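Local coordinates for glucosamine--fructose-6-phosphate aminotransferase [isomerizing] (Francisella tularensis subsp. tularensis, PDB 3TBF), which makes glucosamine 6-phosphate from fructose 6-phosphate and glutamine, and is represented by its C-terminal fragment, which probably carries the sugar-isomerising activity, at residues Ser26-Ala31 with Gln170-Ala175; Leu174-Leu179 with Glu198-Ile203; Ala205-Ala210 with Phe340-Gln345; Thr230-Arg235 with Leu247-Ile252; Gly236-Ile241 with Pro284-Leu289. All coordinates share one frame; numbering follows the deposited sequence.

Interaction 1 of 5, residues Ser26-Ala31 with Gln170-Ala175; sequences SNTILA and QLVALA
Helices 21-30 and 165-184 meet through Thr28, Ile29, Val172 and Ala173, their short segments running nearly parallel at -26° with axes 9.4 Å apart. This is side-by-side helix packing on an alpha/beta SIS domain: the longer helix lies against the parallel sheet, with Leu174 reaching Ile108 and Ala173 reaching Phe151, while the shorter one flanks it. Val172 is the main projection from its side. With CG1 anti to the backbone N (chi1 166°), the valine sends this methyl between two successive residues of the other helix. There it sits 3.6 Å from CG1 of Ile29, whose side chain crosses that of the valine at about a right angle. The same Val172 methyl also approaches CG2 of Thr28, at 4.2 Å, so a single group bridges neighbouring positions on the partner helix. Thr28 divides its two branches: the methyl turns to the apolar seam, whereas OG1 forms hydrogen bonds with Ala24 O, in the preceding turn of its own helix, and with Lys154 N, in the loop after strand 149-152. The hydroxyl of this buried threonine is thus satisfied away from the seam, and no hydrogen bond spans the two segments. Ala173 presents a small flank to the threonine, its CB lying 4.4 Å from Thr28 CG2.

Interaction 2 of 5, residues Leu174-Leu179 with Glu198-Ile203; sequences LAIFTL and EELKNI
In the helical layer beside a parallel SIS-domain sheet, Leu200 of helix 190-201 plugs into helix 165-184 against Ala175, Ile176 and Leu179. The two helices follow one another in the chain and run in roughly opposite directions here, so the contact lies within a helical hairpin. One leucine carries it from its side, and its two methyls divide the work. CD2 rests on Ala175 CB at 3.6 Å, where the small alanine allows close approach. CD1 is shared by two residues: it lies 3.7 Å from Ile176 CG1, and it meets Leu179 CD1 at 3.9 Å, the two leucines reaching toward each other tip to tip. In Leu200, CG anti to the carbonyl carbon (chi1 -66°) and an extended second torsion (chi2 -173°) put both methyls toward the other helix. Phe334, from the loop before helix 335-355, also touches both Ala175 and Leu200.

Polar groups are handled within each helix or beyond the pair. Thr178 OG1 donates to Leu174 O at 3.0 Å, and this carbonyl also receives Thr178 N from the opposite face of its plane. Lys201 NZ forms a salt bridge with Glu198 OE2 at 2.8 Å and is hydrogen-bonded to Gly36 O as well. Glu199 OE2 accepts from the backbone N of Phe334 and Ser335, tying the hairpin to the start of helix 335-355. The whole is an antiparallel helical hairpin packed on the alpha/beta core of the SIS domain and joined by a leucine knob.

Interaction 3 of 5, residues Ala205-Ala210 with Phe340-Gln345; sequences ALVMGA and FTIPLQ
Ile342, on helix 335-355, meets Ala210 and Val207 of helix 203-211 with all four carbons of its side chain. Its CB already lies 3.8 Å from Ala210 CB, which shows how closely the alanine lets the backbones come: the CA atoms of these two residues are 6.3 Å apart. From CB the branches part. CG2, anti to the backbone N, continues along the alanine methyl at 4.0 Å. CG1 reaches Val207 CG1, also at 4.0 Å, while remaining near Ala210 CB. At the tip, CD1 is turned by a bent second torsion (chi2 -48°) and stays 4.1 Å from that same Val207 methyl, so the valine is touched by both the shaft and the end of the isoleucine. The Val207 and Ile342 side chains cross at about a right angle.

Pro343 extends the contact, its CD lying 4.3 Å from Ala210 CB. Because proline has no N-H to give to the preceding turn, helix 335-355 is kinked there, and the ring packs beside the alanine. The two helical segments run in similar directions, at a signed crossing angle of -28° with axes 8.9 Å apart.

Around this buried seam, Val207 also touches Val338 of the preceding turn of helix 335-355 and Pro22 of helix 21-30. On its other side the longer helix faces the sheet, where Leu344 packs on Val280 and Val282. The result is a sheet-helix-helix layering on the alpha/beta SIS fold, in which helix 335-355 lies between the parallel sheet and helix 203-211.

Interaction 4 of 5, residues Thr230-Arg235 with Leu247-Ile252; sequences TIFLGR and LKLKEI
Leu249 of helix 238-253 packs a single methyl, CD2, against Thr230 and Phe232 of strand 229-234, within the beta-alpha-beta unit that continues into strand 256-261. The methyl is 3.7 Å from Thr230 OG1, a van der Waals approach, and 3.9 Å from CB of the same threonine. It also meets Phe232 in the plane of the ring, at the edge: CE1 is 3.8 Å away and CZ 4.0 Å. Thr230 and Phe232, two residues apart on an extended strand, project from the same face, so one leucine spans both. With CG anti to the backbone N (chi1 -171°), Leu249 extends from the helix to reach them.

Further out, Phe232 is held among Ala257 and Ala259 of strand 256-261 and Val280 of strand 278-283, the two strands that flank its own in the parallel sheet. Val351 of helix 335-355 packs on Leu249 from the helical layer. The neighbouring residues of helix 238-253 have polar duties: Lys248 forms a salt bridge with Glu244, and Lys250 crosses the dimer interface, where its NZ is hydrogen-bonded to OH of Tyr260 in the second subunit.

Interaction 5 of 5, residues Gly236-Ile241 with Pro284-Leu289; sequences GLYYPI and PNDELL
Tyr238 and Pro284 join the beginning of helix 238-253 to the loop after strand 278-283, both beyond the carboxyl ends of neighbouring parallel strands, 229-234 and 278-283, in an alpha/beta SIS domain. Their contact is a CH-pi interaction. Pro284 CG lies over one face of the tyrosine ring, 3.9 Å from the centroid and 25° off the normal, displaced toward the rim. Its closest ring atom is CE2, at 3.5 Å, and the proline CB continues over CZ at 3.8 Å. The opposite face is taken by CB of the preceding residue, Leu237, so the ring is sandwiched between two aliphatic groups. Ala336 and Pro337 at the start of helix 335-355 also touch Tyr238.

A polar atom also comes near the ring. Asp286 OD2 stands 3.8 Å from Tyr238 CE2, obliquely to the ring and without a hydrogen bond. What sets this carboxylate in place lies in its own loop, where a type I beta turn runs from Asp286 to Leu289. Asp286 CG occupies the crowded position between the backbone N and the carbonyl carbon, and this brings OD1 back over the chain to form an Asx turn.

Contacts with the second subunit border the pair. Gly236 gives its N-H to Glu91 OE2 of that subunit, and Leu288 packs on Tyr94 of the second subunit. Leu288 itself is at the N-cap position of helix 289-301, just where the Asx turn closes: its N donates to Asp286 OD1 at 3.0 Å, with an N-H...O angle of 154°, arriving from above the carboxylate plane.

Overall arrangement
The five contacts form two clusters. Interactions 1 and 2 share Leu174 and Ala175 on helix 165-184, and their centres are about 7 Å apart; Ile29 CA touches Ile176 CD1 at 3.8 Å, so the two contacts pack directly on each other. Interactions 3, 4 and 5 touch one another. Interaction 3 meets both others, Phe340 CD2 lying 4.0 Å from Tyr238 CE1 and Leu344 CD2 4.3 Å from Phe232 CE2, while Gly234 O and Tyr239 CB, 3.5 Å apart, join interactions 4 and 5. These two share helix 238-253, and both touch the second subunit. Between the clusters, interactions 2 and 3 adjoin in sequence, through successive helices 190-201 and 203-211, whereas the nearest atoms of interactions 1 and 3 stay about 5 Å apart.

Interaction 1 of 5, residues Ser26-Ala31 with Gln170-Ala175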
# COMPACT_ATOMS: atom_id res chain seq x y z
N SER A 26 14.13 14.64 -21.05
CA SER A 26 14.30 15.99 -21.56
C SER A 26 13.22 16.46 -22.59
O SER A 26 12.77 17.60 -22.55
CB SER A 26 15.73 16.20 -21.99
OG SER A 26 15.73 16.56 -23.30
N ASN A 27 12.73 15.56 -23.45
CA ASN A 27 11.60 15.88 -24.30
C ASN A 27 10.33 16.19 -23.51
O ASN A 27 9.62 17.13 -23.80
CB ASN A 27 11.38 14.77 -25.32
CG ASN A 27 12.43 14.79 -26.49
OD1 ASN A 27 13.13 15.79 -26.73
ND2 ASN A 27 12.54 13.68 -27.19
N THR A 28 10.06 15.45 -22.44
CA THR A 28 8.89 15.74 -21.65
C THR A 28 8.95 17.14 -21.01
O THR A 28 7.96 17.86 -21.00
CB THR A 28 8.70 14.71 -20.56
OG1 THR A 28 8.67 13.41 -21.17
CG2 THR A 28 7.41 14.95 -19.84
N ILE A 29 10.09 17.51 -20.47
CA ILE A 29 10.22 18.83 -19.86
C ILE A 29 10.07 19.96 -20.90
O ILE A 29 9.35 20.95 -20.73
CB ILE A 29 11.60 19.02 -19.22
CG1 ILE A 29 11.75 18.13 -18.02
CG2 ILE A 29 11.80 20.46 -18.79
CD1 ILE A 29 13.18 18.07 -17.48
N LEU A 30 10.78 19.79 -21.99
CA LEU A 30 10.80 20.75 -23.07
C LEU A 30 9.39 21.13 -23.50
O LEU A 30 9.11 22.28 -23.74
CB LEU A 30 11.60 20.17 -24.25
CG LEU A 30 12.64 21.03 -24.99
CD1 LEU A 30 12.09 22.44 -25.33
CD2 LEU A 30 13.94 21.14 -24.17
N ALA A 31 8.47 20.18 -23.57
CA ALA A 31 7.14 20.47 -24.10
C ALA A 31 6.31 21.37 -23.19
O ALA A 31 5.26 21.88 -23.60
CB ALA A 31 6.38 19.16 -24.41
N GLN A 170 6.57 9.73 -16.59
CA GLN A 170 5.39 10.04 -15.76
C GLN A 170 5.80 10.79 -14.51
O GLN A 170 5.17 11.78 -14.15
CB GLN A 170 4.57 8.82 -15.44
CG GLN A 170 3.82 8.28 -16.64
CD GLN A 170 3.38 6.84 -16.43
OE1 GLN A 170 3.59 6.28 -15.36
NE2 GLN A 170 2.73 6.26 -17.43
N LEU A 171 6.88 10.37 -13.88
CA LEU A 171 7.43 11.13 -12.76
C LEU A 171 7.75 12.56 -13.16
O LEU A 171 7.37 13.50 -12.51
CB LEU A 171 8.70 10.46 -12.26
CG LEU A 171 8.73 9.49 -11.04
CD1 LEU A 171 7.41 9.14 -10.43
CD2 LEU A 171 9.52 8.25 -11.37
N VAL A 172 8.45 12.76 -14.25
CA VAL A 172 8.79 14.10 -14.63
C VAL A 172 7.53 14.94 -14.89
O VAL A 172 7.43 16.06 -14.41
CB VAL A 172 9.75 14.10 -15.84
CG1 VAL A 172 9.85 15.47 -16.47
CG2 VAL A 172 11.13 13.68 -15.42
N ALA A 173 6.54 14.39 -15.61
CA ALA A 173 5.31 15.14 -15.84
C ALA A 173 4.68 15.55 -14.51
O ALA A 173 4.16 16.66 -14.37
CB ALA A 173 4.34 14.33 -16.68
N LEU A 174 4.68 14.64 -13.53
CA LEU A 174 4.04 14.92 -12.24
C LEU A 174 4.80 16.00 -11.49
O LEU A 174 4.17 16.78 -10.80
CB LEU A 174 3.90 13.66 -11.40
CG LEU A 174 2.76 12.70 -11.80
CD1 LEU A 174 3.01 11.23 -11.38
CD2 LEU A 174 1.43 13.16 -11.27
N ALA A 175 6.13 16.04 -11.62
CA ALA A 175 6.95 17.11 -11.04
C ALA A 175 6.63 18.46 -11.64
O ALA A 175 6.58 19.45 -10.93
CB ALA A 175 8.45 16.87 -11.25

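Interaction 2 of 5, residues Leu174-Leu179 with Glu198-Ile203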
# COMPACT_ATOMS: atom_id res chain seq x y z
N LEU A 174 4.68 14.64 -13.53
CA LEU A 174 4.04 14.92 -12.24
C LEU A 174 4.80 16.00 -11.49
O LEU A 174 4.17 16.78 -10.80
CB LEU A 174 3.90 13.66 -11.40
CG LEU A 174 2.76 12.70 -11.80
CD1 LEU A 174 3.01 11.23 -11.38
CD2 LEU A 174 1.43 13.16 -11.27
N ALA A 175 6.13 16.04 -11.62
CA ALA A 175 6.95 17.11 -11.04
C ALA A 175 6.63 18.46 -11.64
O ALA A 175 6.58 19.45 -10.93
CB ALA A 175 8.45 16.87 -11.25
N ILE A 176 6.44 18.49 -12.95
CA ILE A 176 6.11 19.72 -13.64
C ILE A 176 4.72 20.22 -13.20
O ILE A 176 4.57 21.36 -12.86
CB ILE A 176 6.14 19.53 -15.17
CG1 ILE A 176 7.58 19.43 -15.64
CG2 ILE A 176 5.38 20.65 -15.92
CD1 ILE A 176 7.67 18.80 -17.02
N PHE A 177 3.73 19.34 -13.23
CA PHE A 177 2.42 19.59 -12.65
C PHE A 177 2.49 20.12 -11.20
O PHE A 177 1.81 21.08 -10.85
CB PHE A 177 1.58 18.29 -12.71
CG PHE A 177 0.30 18.35 -11.95
CD1 PHE A 177 -0.71 19.16 -12.38
CD2 PHE A 177 0.10 17.58 -10.83
CE1 PHE A 177 -1.91 19.24 -11.69
CE2 PHE A 177 -1.10 17.65 -10.14
CZ PHE A 177 -2.10 18.48 -10.59
N THR A 178 3.32 19.52 -10.36
CA THR A 178 3.49 20.04 -9.01
C THR A 178 3.87 21.49 -9.05
O THR A 178 3.28 22.28 -8.32
CB THR A 178 4.55 19.28 -8.22
OG1 THR A 178 4.07 17.96 -8.00
CG2 THR A 178 4.80 19.88 -6.89
N LEU A 179 4.83 21.87 -9.90
CA LEU A 179 5.29 23.27 -9.91
C LEU A 179 4.25 24.22 -10.54
O LEU A 179 4.05 25.35 -10.06
CB LEU A 179 6.65 23.40 -10.58
CG LEU A 179 7.78 22.57 -9.95
CD1 LEU A 179 9.08 22.62 -10.79
CD2 LEU A 179 8.12 23.02 -8.56
N GLU A 198 15.15 24.33 -12.52
CA GLU A 198 16.54 24.00 -12.90
C GLU A 198 16.91 22.61 -12.47
O GLU A 198 17.64 21.94 -13.15
CB GLU A 198 17.58 25.01 -12.36
CG GLU A 198 17.50 26.40 -13.05
CD GLU A 198 17.73 26.38 -14.64
OE1 GLU A 198 18.88 26.07 -15.08
OE2 GLU A 198 16.79 26.72 -15.44
N GLU A 199 16.42 22.18 -11.32
CA GLU A 199 16.67 20.85 -10.89
C GLU A 199 16.06 19.81 -11.86
O GLU A 199 16.66 18.78 -12.11
CB GLU A 199 16.16 20.66 -9.45
CG GLU A 199 16.10 19.23 -9.00
CD GLU A 199 15.73 19.05 -7.49
OE1 GLU A 199 15.39 20.04 -6.76
OE2 GLU A 199 15.77 17.87 -7.07
N LEU A 200 14.86 20.06 -12.38
CA LEU A 200 14.26 19.16 -13.36
C LEU A 200 15.13 19.15 -14.61
O LEU A 200 15.40 18.09 -15.14
CB LEU A 200 12.82 19.57 -13.72
CG LEU A 200 11.76 19.47 -12.61
CD1 LEU A 200 10.30 19.75 -13.13
CD2 LEU A 200 11.81 18.13 -11.82
N LYS A 201 15.60 20.30 -15.06
CA LYS A 201 16.48 20.30 -16.25
C LYS A 201 17.80 19.50 -16.08
O LYS A 201 18.36 18.99 -17.05
CB LYS A 201 16.79 21.69 -16.67
CG LYS A 201 15.61 22.42 -17.18
CD LYS A 201 16.06 23.77 -17.62
CE LYS A 201 14.94 24.67 -18.00
NZ LYS A 201 15.40 26.09 -17.83
N ASN A 202 18.25 19.36 -14.84
CA ASN A 202 19.51 18.73 -14.58
C ASN A 202 19.35 17.24 -14.54
O ASN A 202 20.35 16.54 -14.44
CB ASN A 202 20.11 19.21 -13.25
CG ASN A 202 20.48 20.71 -13.25
OD1 ASN A 202 20.66 21.35 -14.31
ND2 ASN A 202 20.59 21.27 -12.06
N ILE A 203 18.13 16.74 -14.60
CA ILE A 203 17.93 15.31 -14.55
C ILE A 203 18.63 14.54 -15.67
O ILE A 203 19.09 13.42 -15.48
CB ILE A 203 16.39 14.90 -14.53
CG1 ILE A 203 15.74 15.35 -13.22
CG2 ILE A 203 16.28 13.40 -14.62
CD1 ILE A 203 14.23 15.06 -13.06

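Interaction 3 of 5, residues Ala205-Ala210 with Phe340-Gln345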
# COMPACT_ATOMS: atom_id res chain seq x y z
N ALA A 205 21.53 14.89 -17.29
CA ALA A 205 22.91 14.55 -16.97
C ALA A 205 22.99 13.49 -15.86
O ALA A 205 23.82 12.60 -15.88
CB ALA A 205 23.70 15.81 -16.57
N LEU A 206 22.12 13.61 -14.88
CA LEU A 206 22.20 12.70 -13.74
C LEU A 206 21.74 11.28 -14.18
O LEU A 206 22.28 10.26 -13.73
CB LEU A 206 21.37 13.27 -12.63
CG LEU A 206 21.83 14.65 -12.14
CD1 LEU A 206 20.88 15.10 -11.04
CD2 LEU A 206 23.29 14.65 -11.64
N VAL A 207 20.79 11.23 -15.10
CA VAL A 207 20.31 9.96 -15.58
C VAL A 207 21.40 9.29 -16.38
O VAL A 207 21.65 8.10 -16.26
CB VAL A 207 19.01 10.13 -16.37
CG1 VAL A 207 18.67 8.87 -17.20
CG2 VAL A 207 17.82 10.49 -15.40
N MSE A 208 22.08 10.08 -17.18
CA MSE A 208 23.18 9.56 -17.96
C MSE A 208 24.28 8.98 -17.07
O MSE A 208 24.78 7.89 -17.35
CB MSE A 208 23.70 10.65 -18.87
CG MSE A 208 24.81 10.20 -19.76
SE MSE A 208 24.15 8.98 -21.15
CE MSE A 208 23.02 10.10 -22.37
N GLY A 209 24.63 9.69 -15.99
CA GLY A 209 25.55 9.17 -14.96
C GLY A 209 25.10 7.85 -14.39
O GLY A 209 25.91 6.94 -14.10
N ALA A 210 23.79 7.75 -14.19
CA ALA A 210 23.19 6.57 -13.57
C ALA A 210 23.43 5.39 -14.52
O ALA A 210 23.79 4.32 -14.07
CB ALA A 210 21.70 6.78 -13.33
N PHE A 340 17.39 7.36 -9.17
CA PHE A 340 17.62 6.12 -8.48
C PHE A 340 16.83 5.01 -9.13
O PHE A 340 17.14 3.85 -8.84
CB PHE A 340 17.24 6.25 -7.03
CG PHE A 340 18.32 6.78 -6.19
CD1 PHE A 340 19.52 6.09 -6.08
CD2 PHE A 340 18.13 7.93 -5.45
CE1 PHE A 340 20.52 6.56 -5.28
CE2 PHE A 340 19.12 8.40 -4.66
CZ PHE A 340 20.34 7.72 -4.57
N THR A 341 15.81 5.33 -9.94
CA THR A 341 15.06 4.32 -10.68
C THR A 341 15.91 3.57 -11.68
O THR A 341 15.75 2.36 -11.86
CB THR A 341 13.82 4.90 -11.41
OG1 THR A 341 12.91 5.40 -10.45
CG2 THR A 341 13.04 3.85 -12.13
N ILE A 342 16.87 4.26 -12.31
CA ILE A 342 17.62 3.70 -13.39
C ILE A 342 18.40 2.42 -13.01
O ILE A 342 18.34 1.44 -13.72
CB ILE A 342 18.55 4.74 -13.98
CG1 ILE A 342 17.83 6.05 -14.42
CG2 ILE A 342 19.32 4.17 -15.13
CD1 ILE A 342 16.55 5.95 -15.26
N PRO A 343 19.16 2.44 -11.92
CA PRO A 343 19.89 1.29 -11.50
C PRO A 343 18.98 0.12 -11.25
O PRO A 343 19.37 -1.03 -11.46
CB PRO A 343 20.51 1.72 -10.13
CG PRO A 343 20.40 3.18 -10.03
CD PRO A 343 19.57 3.67 -11.17
N LEU A 344 17.77 0.39 -10.75
CA LEU A 344 16.87 -0.65 -10.42
C LEU A 344 16.35 -1.24 -11.73
O LEU A 344 16.11 -2.44 -11.83
CB LEU A 344 15.78 -0.10 -9.53
CG LEU A 344 16.21 0.58 -8.22
CD1 LEU A 344 14.99 0.93 -7.32
CD2 LEU A 344 17.18 -0.32 -7.44
N GLN A 345 16.21 -0.42 -12.76
CA GLN A 345 15.74 -0.98 -14.04
C GLN A 345 16.84 -1.83 -14.61
O GLN A 345 16.56 -2.88 -15.14
CB GLN A 345 15.39 0.09 -15.06
CG GLN A 345 14.40 1.07 -14.60
CD GLN A 345 14.34 2.29 -15.49
OE1 GLN A 345 15.36 2.78 -16.01
NE2 GLN A 345 13.12 2.76 -15.71

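Interaction 4 of 5, residues Thr230-Arg235 with Leu247-Ile252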
# COMPACT_ATOMS: atom_id res chain seq x y z
N THR A 230 13.81 -11.44 -3.05
CA THR A 230 14.54 -10.25 -2.79
C THR A 230 13.65 -9.25 -2.06
O THR A 230 12.45 -9.11 -2.33
CB THR A 230 14.99 -9.56 -4.10
OG1 THR A 230 15.87 -10.44 -4.85
CG2 THR A 230 15.69 -8.23 -3.78
N ILE A 231 14.28 -8.50 -1.17
CA ILE A 231 13.65 -7.40 -0.53
C ILE A 231 14.20 -6.04 -0.96
O ILE A 231 15.41 -5.84 -1.02
CB ILE A 231 13.85 -7.53 0.94
CG1 ILE A 231 13.24 -8.87 1.38
CG2 ILE A 231 13.27 -6.30 1.66
CD1 ILE A 231 12.66 -8.83 2.72
N PHE A 232 13.28 -5.13 -1.28
CA PHE A 232 13.61 -3.77 -1.66
C PHE A 232 13.20 -2.85 -0.50
O PHE A 232 12.16 -3.07 0.13
CB PHE A 232 12.89 -3.35 -2.92
CG PHE A 232 13.49 -3.88 -4.17
CD1 PHE A 232 13.42 -5.22 -4.49
CD2 PHE A 232 14.10 -3.04 -5.07
CE1 PHE A 232 13.96 -5.72 -5.67
CE2 PHE A 232 14.68 -3.55 -6.25
CZ PHE A 232 14.63 -4.88 -6.54
N LEU A 233 14.02 -1.84 -0.24
CA LEU A 233 13.82 -0.92 0.86
C LEU A 233 13.96 0.54 0.45
O LEU A 233 14.86 0.90 -0.30
CB LEU A 233 14.86 -1.18 1.97
CG LEU A 233 14.78 -2.51 2.71
CD1 LEU A 233 15.85 -2.51 3.81
CD2 LEU A 233 13.40 -2.80 3.29
N GLY A 234 13.09 1.38 0.98
CA GLY A 234 13.19 2.83 0.78
C GLY A 234 12.27 3.52 1.77
O GLY A 234 11.35 2.90 2.29
N ARG A 235 12.50 4.80 1.99
CA ARG A 235 11.73 5.60 2.91
C ARG A 235 11.29 6.84 2.20
O ARG A 235 12.04 7.41 1.41
CB ARG A 235 12.64 6.05 4.04
CG ARG A 235 12.50 5.24 5.32
CD ARG A 235 13.20 5.97 6.45
NE ARG A 235 13.11 5.27 7.72
CZ ARG A 235 12.19 5.48 8.65
NH1 ARG A 235 11.21 6.38 8.49
NH2 ARG A 235 12.24 4.75 9.75
N LEU A 247 8.74 -4.35 -8.46
CA LEU A 247 7.83 -4.71 -9.52
C LEU A 247 8.60 -5.10 -10.75
O LEU A 247 8.26 -6.08 -11.39
CB LEU A 247 6.91 -3.54 -9.83
CG LEU A 247 5.98 -3.71 -11.03
CD1 LEU A 247 5.04 -4.92 -10.69
CD2 LEU A 247 5.21 -2.40 -11.33
N LYS A 248 9.64 -4.35 -11.13
CA LYS A 248 10.40 -4.75 -12.35
C LYS A 248 11.06 -6.12 -12.15
O LYS A 248 11.03 -6.96 -13.05
CB LYS A 248 11.49 -3.79 -12.80
CG LYS A 248 11.15 -2.30 -12.95
CD LYS A 248 10.27 -1.98 -14.11
CE LYS A 248 8.79 -2.18 -13.82
NZ LYS A 248 7.98 -1.06 -14.47
N LEU A 249 11.70 -6.33 -11.02
CA LEU A 249 12.42 -7.58 -10.83
C LEU A 249 11.48 -8.75 -10.90
O LEU A 249 11.78 -9.74 -11.55
CB LEU A 249 13.14 -7.58 -9.48
CG LEU A 249 14.09 -8.75 -9.28
CD1 LEU A 249 15.09 -8.72 -10.35
CD2 LEU A 249 14.76 -8.69 -7.89
N LYS A 250 10.34 -8.62 -10.26
CA LYS A 250 9.34 -9.66 -10.21
C LYS A 250 8.79 -9.93 -11.61
O LYS A 250 8.73 -11.08 -12.07
CB LYS A 250 8.24 -9.16 -9.25
CG LYS A 250 7.08 -10.03 -8.98
CD LYS A 250 6.26 -9.54 -7.77
CE LYS A 250 6.12 -8.00 -7.68
NZ LYS A 250 5.15 -7.56 -6.62
N GLU A 251 8.45 -8.86 -12.30
CA GLU A 251 7.76 -8.88 -13.59
C GLU A 251 8.57 -9.55 -14.68
O GLU A 251 7.97 -10.14 -15.56
CB GLU A 251 7.49 -7.43 -14.05
CG GLU A 251 6.29 -7.16 -14.98
CD GLU A 251 5.92 -5.63 -15.09
OE1 GLU A 251 6.72 -4.75 -14.68
OE2 GLU A 251 4.81 -5.29 -15.57
N ILE A 252 9.90 -9.43 -14.66
CA ILE A 252 10.71 -10.02 -15.71
C ILE A 252 11.73 -11.08 -15.32
O ILE A 252 12.17 -11.84 -16.19
CB ILE A 252 11.41 -8.95 -16.57
CG1 ILE A 252 12.62 -8.36 -15.85
CG2 ILE A 252 10.40 -7.87 -16.99
CD1 ILE A 252 13.20 -7.11 -16.61

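Interaction 5 of 5, residues Gly236-Ile241 with Pro284-Leu289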
# COMPACT_ATOMS: atom_id res chain seq x y z
N GLY A 236 10.13 7.36 2.55
CA GLY A 236 9.70 8.64 1.97
C GLY A 236 9.39 8.50 0.49
O GLY A 236 8.82 7.48 0.04
N LEU A 237 9.78 9.51 -0.28
CA LEU A 237 9.74 9.45 -1.72
C LEU A 237 10.28 8.14 -2.31
O LEU A 237 9.86 7.75 -3.37
CB LEU A 237 10.63 10.54 -2.28
CG LEU A 237 10.02 11.90 -2.56
CD1 LEU A 237 11.11 13.07 -2.67
CD2 LEU A 237 9.22 11.70 -3.84
N TYR A 238 11.25 7.49 -1.65
CA TYR A 238 12.00 6.38 -2.26
C TYR A 238 11.35 5.04 -1.96
O TYR A 238 11.77 3.99 -2.48
CB TYR A 238 13.48 6.43 -1.82
CG TYR A 238 14.01 7.81 -2.09
CD1 TYR A 238 14.46 8.14 -3.34
CD2 TYR A 238 13.95 8.81 -1.13
CE1 TYR A 238 14.86 9.45 -3.64
CE2 TYR A 238 14.36 10.12 -1.41
CZ TYR A 238 14.80 10.43 -2.68
OH TYR A 238 15.19 11.70 -3.00
N TYR A 239 10.31 5.07 -1.11
CA TYR A 239 9.55 3.88 -0.85
C TYR A 239 8.87 3.46 -2.14
O TYR A 239 9.12 2.35 -2.62
CB TYR A 239 8.61 4.00 0.39
CG TYR A 239 7.56 2.90 0.52
CD1 TYR A 239 7.90 1.57 0.33
CD2 TYR A 239 6.23 3.20 0.80
CE1 TYR A 239 6.93 0.53 0.41
CE2 TYR A 239 5.25 2.17 0.89
CZ TYR A 239 5.61 0.84 0.68
OH TYR A 239 4.67 -0.16 0.77
N PRO A 240 8.07 4.35 -2.77
CA PRO A 240 7.48 3.97 -4.05
C PRO A 240 8.51 3.65 -5.11
O PRO A 240 8.24 2.88 -6.05
CB PRO A 240 6.67 5.20 -4.45
CG PRO A 240 6.50 6.06 -3.26
CD PRO A 240 7.55 5.63 -2.24
N ILE A 241 9.69 4.26 -5.04
CA ILE A 241 10.73 3.92 -6.00
C ILE A 241 11.19 2.47 -5.75
O ILE A 241 11.41 1.72 -6.71
CB ILE A 241 11.90 4.92 -5.90
CG1 ILE A 241 11.43 6.32 -6.36
CG2 ILE A 241 13.19 4.45 -6.68
CD1 ILE A 241 10.75 6.37 -7.64
N PRO A 284 19.38 7.82 -0.22
CA PRO A 284 19.54 9.16 -0.74
C PRO A 284 20.15 10.19 0.23
O PRO A 284 20.32 9.95 1.45
CB PRO A 284 18.11 9.57 -1.02
CG PRO A 284 17.35 8.95 0.10
CD PRO A 284 18.02 7.62 0.31
N ASN A 285 20.43 11.36 -0.31
CA ASN A 285 20.98 12.47 0.46
C ASN A 285 19.88 13.37 1.00
O ASN A 285 19.57 14.41 0.40
CB ASN A 285 21.90 13.32 -0.43
CG ASN A 285 22.53 14.48 0.32
OD1 ASN A 285 22.87 14.36 1.50
ND2 ASN A 285 22.70 15.59 -0.37
N ASP A 286 19.29 12.96 2.10
CA ASP A 286 18.12 13.66 2.65
C ASP A 286 18.10 13.60 4.17
O ASP A 286 19.04 13.08 4.80
CB ASP A 286 16.81 13.10 2.05
CG ASP A 286 16.46 11.69 2.56
OD1 ASP A 286 17.20 11.10 3.39
OD2 ASP A 286 15.40 11.18 2.10
N GLU A 287 17.03 14.14 4.73
CA GLU A 287 16.88 14.28 6.19
C GLU A 287 16.89 12.95 6.95
O GLU A 287 17.15 12.96 8.13
CB GLU A 287 15.58 15.02 6.56
CG GLU A 287 15.40 16.38 5.88
CD GLU A 287 14.85 16.26 4.43
OE1 GLU A 287 13.71 15.72 4.26
OE2 GLU A 287 15.56 16.70 3.47
N LEU A 288 16.64 11.83 6.28
CA LEU A 288 16.34 10.56 6.97
C LEU A 288 17.44 9.51 6.91
O LEU A 288 17.20 8.31 7.08
CB LEU A 288 15.06 9.97 6.39
CG LEU A 288 13.91 10.99 6.26
CD1 LEU A 288 12.74 10.44 5.40
CD2 LEU A 288 13.44 11.41 7.69
N LEU A 289 18.65 9.99 6.66
CA LEU A 289 19.78 9.12 6.42
C LEU A 289 20.01 8.28 7.63
O LEU A 289 20.07 7.05 7.55
CB LEU A 289 21.01 9.96 6.09
CG LEU A 289 22.33 9.19 5.95
CD1 LEU A 289 22.26 8.09 4.85
CD2 LEU A 289 23.46 10.26 5.69